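Local atomic coordinates of ribosomal-protein-S5-alanine N-acetyltransferase (Vibrio fischeri, PDB entry 3IGR), a protein that probably transfers the acetyl group of acetyl-CoA to the N-terminal alanine of ribosomal protein uS5, as a member of the RimJ branch of the GNAT acetyltransferases. Residues Y69-D74 with I81-Y86; I133-I138 with I173-I178. All coordinates share one frame; numbering follows the deposited sequence. Where two conformers were deposited one is given.

Contact 1: residues Y69-D74 with I81-Y86; sequences YFVVVD and IGTVSY
Backbone bonds tie F70 to V84 in both directions, F70 N giving its hydrogen to V84 O at 2.8 Å and V84 N returning one to F70 O at 2.9 Å. Farther along, V72 faces two residues at once: its N-H goes to G82 O, while its own O takes the N-H of I81 in a nearly straight bond (173°). Two residues opposite one make a classic beta bulge. Between these bonded pairs, weaker CA-H...O contacts run from T83 CA to F70 O and from V71 CA to G82 O.

The two strands, 68-74 and 79-90, form an antiparallel hairpin in the central sheet of the GNAT fold. Strand 10-14 pairs along the far side of 69-74, and helix 112-126 packs on the face that carries F70, V72 and V84.

Aromatic contacts differ between the two faces. On the face of Y69, T83 and S85, the tyrosine CG lies anti to the backbone N (chi1 -168°), and the ring reaches over the neighbouring strand: CD1 comes 3.6 Å from S85 OG, and OH comes 3.5 Å from T83 CG2. The hydroxyl of T83 is hydrogen-bonded to S102. On the other face the F70 ring turns its edge to V84 O, which lies in its plane. The same ring meets Y86 with CE2 3.9 Å from CD2 of the tyrosine, whose OH is held by T120 of the covering helix.

At the bulge end the packing is aliphatic: V72 CG1 rests 3.9 Å from I81 CD1, and I81 CG2 lies against D74 CB; the carboxylate of D74 is hydrogen-bonded to Y107.

Contact 2: residues I133-I138 with I173-I178; sequences IMAAYI and ILTSKI
I173 lies against the ring of Y137, the two side chains side by side and pointing the same way. I173 CB sits over one face, 3.8 Å from the ring centroid, in a CH-pi contact offset toward the rim. The tyrosine CG falls between its backbone N and carbonyl carbon (chi1 68°), where the ring can lean across to the neighbouring strand. Main-chain bonds join the same two residues: I173 N donates to Y137 O at 2.8 Å, and Y137 N reaches I173 O over a longer 3.2 Å. That second carbonyl also receives a CA-H...O contact from A136.

L174 is on the opposite face, where its CD2 makes a loose apolar contact with A136 CB.

T175 grips A135 O twice. Its N-H comes in nearly along the C=O axis at 2.8 Å, and its OG1 donates at 3.0 Å from above the carbonyl plane. T175 O in turn accepts the N-H of A135. The methyl CG2 of T175 meets the edge of the Y137 ring, 3.7 Å from CE2, with the two side chains crossing at about a right angle.

S176 brings its CA to 3.2 Å from I133 O, a CA-H...O contact, while its hydroxyl binds E156 on the next strand. K177 closes the pairing with a reciprocal pair of backbone bonds to I133; its extended chain leads away to L151 O.

Helix 142-150 packs on Y137 and A135, and helix 112-126 on I133. Regular antiparallel pairing of this kind, with strand 168-178 lying beside the strand that precedes helix 142-150, belongs to the C-terminal part of the GNAT sheet.

Contact 1 and contact 2 come in series along the chain, the hairpin of contact 1 being complete before strand 132-137 begins. Their centres are about 18 Å apart within one mixed sheet. Strand 96-103 bridges them, antiparallel to 79-90 and parallel to 132-137, and helix 112-126 lies against residues of both contacts. They also touch directly: Y86 CD1 is 4.1 Å from I133 CD1, a packing contact on the helix side. In GNAT enzymes the two strands corresponding to 96-103 and 132-137 splay apart to receive acetyl-CoA; by analogy, the two contacts probably build the sheet on either side of the cofactor cleft.

Contact 1: residues Y69-D74 with I81-Y86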
ATOM      1  N   TYR A  69       9.061 -10.837  19.693  1.00 12.04           N
ATOM      2  CA  TYR A  69       7.662 -11.190  19.681  1.00 12.38           C
ATOM      3  C   TYR A  69       6.895  -9.902  19.928  1.00 12.37           C
ATOM      4  O   TYR A  69       6.945  -9.360  21.028  1.00 12.16           O
ATOM      5  CB  TYR A  69       7.371 -12.244  20.752  1.00 12.18           C
ATOM      6  CG  TYR A  69       6.016 -12.887  20.625  1.00 12.85           C
ATOM      7  CD1 TYR A  69       5.898 -14.223  20.257  1.00 11.61           C
ATOM      8  CD2 TYR A  69       4.842 -12.151  20.862  1.00 12.31           C
ATOM      9  CE1 TYR A  69       4.653 -14.822  20.137  1.00 12.38           C
ATOM     10  CE2 TYR A  69       3.593 -12.740  20.743  1.00 13.23           C
ATOM     11  CZ  TYR A  69       3.506 -14.083  20.390  1.00 13.03           C
ATOM     12  OH  TYR A  69       2.272 -14.682  20.264  1.00 13.64           O
ATOM     13  N   PHE A  70       6.236  -9.387  18.892  1.00 12.34           N
ATOM     14  CA  PHE A  70       5.462  -8.154  19.021  1.00 12.73           C
ATOM     15  C   PHE A  70       3.987  -8.423  19.275  1.00 12.81           C
ATOM     16  O   PHE A  70       3.424  -9.391  18.750  1.00 12.96           O
ATOM     17  CB  PHE A  70       5.537  -7.331  17.748  1.00 12.78           C
ATOM     18  CG  PHE A  70       6.881  -6.724  17.474  1.00 13.53           C
ATOM     19  CD1 PHE A  70       7.165  -5.420  17.899  1.00 12.25           C
ATOM     20  CD2 PHE A  70       7.836  -7.434  16.744  1.00 10.93           C
ATOM     21  CE1 PHE A  70       8.396  -4.833  17.621  1.00 11.42           C
ATOM     22  CE2 PHE A  70       9.084  -6.870  16.472  1.00 13.34           C
ATOM     23  CZ  PHE A  70       9.363  -5.559  16.901  1.00 14.28           C
ATOM     24  N   VAL A  71       3.361  -7.544  20.046  1.00 12.74           N
ATOM     25  CA  VAL A  71       1.893  -7.535  20.170  1.00 12.71           C
ATOM     26  C   VAL A  71       1.296  -6.243  19.578  1.00 12.75           C
ATOM     27  O   VAL A  71       1.959  -5.195  19.539  1.00 12.46           O
ATOM     28  CB  VAL A  71       1.406  -7.727  21.628  1.00 12.57           C
ATOM     29  CG1 VAL A  71       1.697  -9.163  22.107  1.00 13.05           C
ATOM     30  CG2 VAL A  71       2.008  -6.689  22.587  1.00 11.74           C
ATOM     31  N   VAL A  72       0.066  -6.345  19.086  1.00 12.28           N
ATOM     32  CA  VAL A  72      -0.672  -5.190  18.620  1.00 12.46           C
ATOM     33  C   VAL A  72      -1.727  -4.880  19.695  1.00 12.64           C
ATOM     34  O   VAL A  72      -2.525  -5.748  20.061  1.00 12.97           O
ATOM     35  CB  VAL A  72      -1.375  -5.444  17.280  1.00 12.20           C
ATOM     36  CG1 VAL A  72      -2.104  -4.165  16.837  1.00 11.32           C
ATOM     37  CG2 VAL A  72      -0.391  -5.920  16.212  1.00 11.73           C
ATOM     38  N   VAL A  73      -1.706  -3.655  20.207  1.00 12.65           N
ATOM     39  CA  VAL A  73      -2.597  -3.270  21.292  1.00 12.77           C
ATOM     40  C   VAL A  73      -3.617  -2.265  20.798  1.00 12.89           C
ATOM     41  O   VAL A  73      -3.256  -1.284  20.146  1.00 12.74           O
ATOM     42  CB  VAL A  73      -1.817  -2.655  22.479  1.00 12.67           C
ATOM     43  CG1 VAL A  73      -2.795  -2.106  23.570  1.00 11.57           C
ATOM     44  CG2 VAL A  73      -0.870  -3.680  23.067  1.00 12.40           C
ATOM     45  N   ASP A  74      -4.892  -2.521  21.099  1.00 12.70           N
ATOM     46  CA  ASP A  74      -5.919  -1.498  20.969  1.00 12.47           C
ATOM     47  C   ASP A  74      -5.842  -0.640  22.233  1.00 12.63           C
ATOM     48  O   ASP A  74      -6.193  -1.083  23.326  1.00 12.74           O
ATOM     49  CB  ASP A  74      -7.304  -2.134  20.827  1.00 12.69           C
ATOM     50  CG  ASP A  74      -8.393  -1.124  20.472  1.00 12.02           C
ATOM     51  OD1 ASP A  74      -8.247   0.086  20.734  1.00 11.99           O
ATOM     52  OD2 ASP A  74      -9.418  -1.557  19.919  1.00 11.80           O
ATOM     53  N   ILE A  81      -4.774  -7.401  20.390  1.00 11.34           N
ATOM     54  CA  ILE A  81      -5.646  -7.793  19.279  1.00 11.47           C
ATOM     55  C   ILE A  81      -4.870  -8.387  18.107  1.00 11.45           C
ATOM     56  O   ILE A  81      -5.424  -8.611  17.033  1.00 10.89           O
ATOM     57  CB  ILE A  81      -6.496  -6.603  18.776  1.00 12.18           C
ATOM     58  CG1 ILE A  81      -5.576  -5.497  18.237  1.00 13.35           C
ATOM     59  CG2 ILE A  81      -7.402  -6.111  19.915  1.00 11.56           C
ATOM     60  CD1 ILE A  81      -5.971  -4.920  16.901  1.00 15.86           C
ATOM     61  N   GLY A  82      -3.586  -8.661  18.322  1.00 11.79           N
ATOM     62  CA  GLY A  82      -2.745  -9.216  17.257  1.00 12.03           C
ATOM     63  C   GLY A  82      -1.333  -9.464  17.734  1.00 12.21           C
ATOM     64  O   GLY A  82      -0.939  -8.986  18.801  1.00 12.00           O
ATOM     65  N   THR A  83      -0.582 -10.228  16.936  1.00 11.89           N
ATOM     66  CA  THR A  83       0.793 -10.567  17.243  1.00 11.97           C
ATOM     67  C   THR A  83       1.585 -10.584  15.939  1.00 11.91           C
ATOM     68  O   THR A  83       1.031 -10.857  14.869  1.00 11.57           O
ATOM     69  CB  THR A  83       0.928 -11.984  17.899  1.00 11.63           C
ATOM     70  OG1 THR A  83       0.433 -12.964  16.988  1.00 11.86           O
ATOM     71  CG2 THR A  83       0.166 -12.095  19.233  1.00 10.85           C
ATOM     72  N   VAL A  84       2.866 -10.270  16.025  1.00 11.80           N
ATOM     73  CA  VAL A  84       3.780 -10.439  14.887  1.00 12.12           C
ATOM     74  C   VAL A  84       5.032 -10.986  15.519  1.00 12.39           C
ATOM     75  O   VAL A  84       5.650 -10.315  16.345  1.00 12.37           O
ATOM     76  CB  VAL A  84       4.078  -9.111  14.114  1.00 12.32           C
ATOM     77  CG1 VAL A  84       4.942  -9.378  12.889  1.00 11.57           C
ATOM     78  CG2 VAL A  84       2.772  -8.426  13.650  1.00 12.88           C
ATOM     79  N   SER A  85       5.385 -12.219  15.168  1.00 12.51           N
ATOM     80  CA  SER A  85       6.478 -12.911  15.852  1.00 12.41           C
ATOM     81  C   SER A  85       7.607 -13.206  14.882  1.00 12.18           C
ATOM     82  O   SER A  85       7.395 -13.872  13.877  1.00 12.10           O
ATOM     83  CB  SER A  85       5.974 -14.215  16.458  1.00 12.06           C
ATOM     84  OG  SER A  85       7.066 -14.973  16.959  1.00 14.27           O
ATOM     85  N   TYR A  86       8.804 -12.707  15.189  1.00 12.50           N
ATOM     86  CA  TYR A  86      10.010 -13.014  14.402  1.00 12.13           C
ATOM     87  C   TYR A  86      10.806 -14.042  15.196  1.00 11.88           C
ATOM     88  O   TYR A  86      11.233 -13.774  16.326  1.00 12.13           O
ATOM     89  CB  TYR A  86      10.835 -11.756  14.119  1.00 11.72           C
ATOM     90  CG  TYR A  86      10.057 -10.761  13.303  1.00 12.73           C
ATOM     91  CD1 TYR A  86      10.069 -10.818  11.913  1.00 11.56           C
ATOM     92  CD2 TYR A  86       9.246  -9.797  13.923  1.00 12.36           C
ATOM     93  CE1 TYR A  86       9.333  -9.912  11.157  1.00  9.52           C
ATOM     94  CE2 TYR A  86       8.500  -8.890  13.169  1.00 10.99           C
ATOM     95  CZ  TYR A  86       8.552  -8.965  11.786  1.00  9.87           C
ATOM     96  OH  TYR A  86       7.812  -8.114  11.028  1.00  9.81           O
TER

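Contact 2: residues I133-I138 with I173-I178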
ATOM      1  N   ILE A 133      13.533 -12.085   5.361  1.00  8.95           N
ATOM      2  CA  ILE A 133      12.428 -12.473   6.244  1.00  8.09           C
ATOM      3  C   ILE A 133      11.599 -13.459   5.435  1.00  8.49           C
ATOM      4  O   ILE A 133      11.216 -13.151   4.278  1.00  7.87           O
ATOM      5  CB  ILE A 133      11.509 -11.277   6.703  1.00  8.75           C
ATOM      6  CG1 ILE A 133      12.279 -10.172   7.436  1.00 10.55           C
ATOM      7  CG2 ILE A 133      10.378 -11.752   7.598  1.00  7.39           C
ATOM      8  CD1 ILE A 133      12.742 -10.536   8.805  1.00 16.44           C
HETATM    9  N   MSE A 134      11.344 -14.618   6.003  1.00  6.58           N
HETATM   10  CA  MSE A 134      10.586 -15.688   5.412  0.50  6.37           C
HETATM   11  C   MSE A 134       9.171 -15.758   5.992  1.00  5.96           C
HETATM   12  O   MSE A 134       8.978 -15.590   7.140  1.00  4.88           O
HETATM   13  CB  MSE A 134      11.282 -17.026   5.663  0.50  6.28           C
HETATM   14  CG  MSE A 134      12.496 -17.325   4.800  0.50  7.26           C
HETATM   15 SE   MSE A 134      13.685 -18.825   5.335  0.50 11.92          SE
HETATM   16  CE  MSE A 134      13.613 -18.675   7.208  0.50  8.66           C
ATOM     17  N   ALA A 135       8.203 -16.029   5.152  1.00  5.55           N
ATOM     18  CA  ALA A 135       6.816 -16.246   5.552  1.00  6.43           C
ATOM     19  C   ALA A 135       6.269 -17.370   4.692  1.00  7.35           C
ATOM     20  O   ALA A 135       6.668 -17.506   3.525  1.00  7.65           O
ATOM     21  CB  ALA A 135       5.975 -14.984   5.356  1.00  5.77           C
ATOM     22  N   ALA A 136       5.391 -18.183   5.282  1.00  6.95           N
ATOM     23  CA  ALA A 136       4.776 -19.320   4.616  1.00  7.75           C
ATOM     24  C   ALA A 136       3.286 -19.334   4.972  1.00  8.61           C
ATOM     25  O   ALA A 136       2.918 -19.096   6.120  1.00  8.44           O
ATOM     26  CB  ALA A 136       5.423 -20.604   5.075  1.00  7.24           C
ATOM     27  N   TYR A 137       2.438 -19.616   3.994  1.00  9.12           N
ATOM     28  CA  TYR A 137       0.990 -19.563   4.206  1.00  9.45           C
ATOM     29  C   TYR A 137       0.278 -20.662   3.435  1.00  9.96           C
ATOM     30  O   TYR A 137       0.714 -21.061   2.338  1.00  8.74           O
ATOM     31  CB  TYR A 137       0.435 -18.180   3.833  1.00  9.45           C
ATOM     32  CG  TYR A 137       0.473 -17.831   2.356  1.00  9.47           C
ATOM     33  CD1 TYR A 137      -0.630 -18.090   1.530  1.00 10.54           C
ATOM     34  CD2 TYR A 137       1.595 -17.208   1.788  1.00  8.78           C
ATOM     35  CE1 TYR A 137      -0.622 -17.752   0.181  1.00  8.91           C
ATOM     36  CE2 TYR A 137       1.615 -16.859   0.426  1.00 11.40           C
ATOM     37  CZ  TYR A 137       0.512 -17.134  -0.362  1.00 11.05           C
ATOM     38  OH  TYR A 137       0.535 -16.816  -1.695  1.00 10.06           O
ATOM     39  N   ILE A 138      -0.818 -21.152   4.011  1.00 10.62           N
ATOM     40  CA  ILE A 138      -1.654 -22.142   3.342  1.00 10.50           C
ATOM     41  C   ILE A 138      -2.330 -21.434   2.138  1.00 10.40           C
ATOM     42  O   ILE A 138      -2.900 -20.351   2.304  1.00  9.08           O
ATOM     43  CB  ILE A 138      -2.725 -22.728   4.314  1.00 11.12           C
ATOM     44  CG1 ILE A 138      -2.066 -23.504   5.463  1.00 12.39           C
ATOM     45  CG2 ILE A 138      -3.731 -23.633   3.549  1.00 12.44           C
ATOM     46  CD1 ILE A 138      -2.925 -23.610   6.751  1.00 14.16           C
ATOM     47  N   ILE A 173       2.676 -22.078   0.676  1.00 12.00           N
ATOM     48  CA  ILE A 173       3.449 -21.250  -0.236  1.00 12.03           C
ATOM     49  C   ILE A 173       4.636 -20.679   0.519  1.00 11.77           C
ATOM     50  O   ILE A 173       4.474 -20.183   1.623  1.00 13.10           O
ATOM     51  CB  ILE A 173       2.593 -20.089  -0.827  1.00 11.56           C
ATOM     52  CG1 ILE A 173       1.316 -20.628  -1.489  1.00 12.51           C
ATOM     53  CG2 ILE A 173       3.411 -19.258  -1.794  1.00 10.78           C
ATOM     54  CD1 ILE A 173       1.550 -21.573  -2.662  1.00 14.64           C
ATOM     55  N   LEU A 174       5.826 -20.764  -0.054  1.00 11.93           N
ATOM     56  CA  LEU A 174       6.998 -20.167   0.587  1.00 12.67           C
ATOM     57  C   LEU A 174       7.249 -18.803  -0.040  1.00 12.44           C
ATOM     58  O   LEU A 174       7.276 -18.666  -1.266  1.00 12.29           O
ATOM     59  CB  LEU A 174       8.243 -21.060   0.433  1.00 12.78           C
ATOM     60  CG  LEU A 174       8.057 -22.560   0.733  1.00 13.77           C
ATOM     61  CD1 LEU A 174       9.233 -23.375   0.245  1.00 14.31           C
ATOM     62  CD2 LEU A 174       7.814 -22.777   2.208  1.00 14.58           C
ATOM     63  N   THR A 175       7.420 -17.799   0.802  1.00 12.20           N
ATOM     64  CA  THR A 175       7.666 -16.443   0.319  1.00 13.10           C
ATOM     65  C   THR A 175       8.769 -15.782   1.123  1.00 12.94           C
ATOM     66  O   THR A 175       9.087 -16.213   2.252  1.00 12.38           O
ATOM     67  CB  THR A 175       6.384 -15.546   0.373  1.00 13.70           C
ATOM     68  OG1 THR A 175       6.130 -15.125   1.726  1.00 14.63           O
ATOM     69  CG2 THR A 175       5.169 -16.269  -0.166  1.00 13.68           C
ATOM     70  N   SER A 176       9.367 -14.736   0.557  1.00 12.71           N
ATOM     71  CA  SER A 176      10.360 -13.996   1.314  1.00 13.10           C
ATOM     72  C   SER A 176      10.431 -12.541   0.888  1.00 12.74           C
ATOM     73  O   SER A 176       9.970 -12.169  -0.188  1.00 12.38           O
ATOM     74  CB  SER A 176      11.738 -14.647   1.180  1.00 13.25           C
ATOM     75  OG  SER A 176      12.259 -14.339  -0.094  1.00 17.38           O
ATOM     76  N   LYS A 177      10.984 -11.717   1.764  1.00 12.33           N
ATOM     77  CA  LYS A 177      11.369 -10.372   1.408  1.00 11.99           C
ATOM     78  C   LYS A 177      12.850 -10.209   1.765  1.00 11.87           C
ATOM     79  O   LYS A 177      13.270 -10.599   2.856  1.00 10.87           O
ATOM     80  CB  LYS A 177      10.519  -9.362   2.177  1.00 12.51           C
ATOM     81  CG  LYS A 177      10.643  -7.940   1.637  1.00 12.91           C
ATOM     82  CD  LYS A 177       9.701  -6.988   2.368  1.00 12.28           C
ATOM     83  CE  LYS A 177       9.785  -5.602   1.733  1.00 14.44           C
ATOM     84  NZ  LYS A 177       8.670  -4.723   2.170  1.00 16.08           N
ATOM     85  N   ILE A 178      13.611  -9.639   0.824  1.00 11.23           N
ATOM     86  CA  ILE A 178      15.074  -9.513   0.917  1.00 11.76           C
ATOM     87  C   ILE A 178      15.410  -8.035   1.051  1.00 11.53           C
ATOM     88  O   ILE A 178      14.906  -7.193   0.303  1.00  9.90           O
ATOM     89  CB  ILE A 178      15.767 -10.135  -0.351  1.00 11.98           C
ATOM     90  CG1 ILE A 178      15.617 -11.678  -0.334  1.00 13.28           C
ATOM     91  CG2 ILE A 178      17.245  -9.749  -0.445  1.00 10.95           C
ATOM     92  CD1 ILE A 178      15.840 -12.360  -1.710  1.00 15.56           C
TER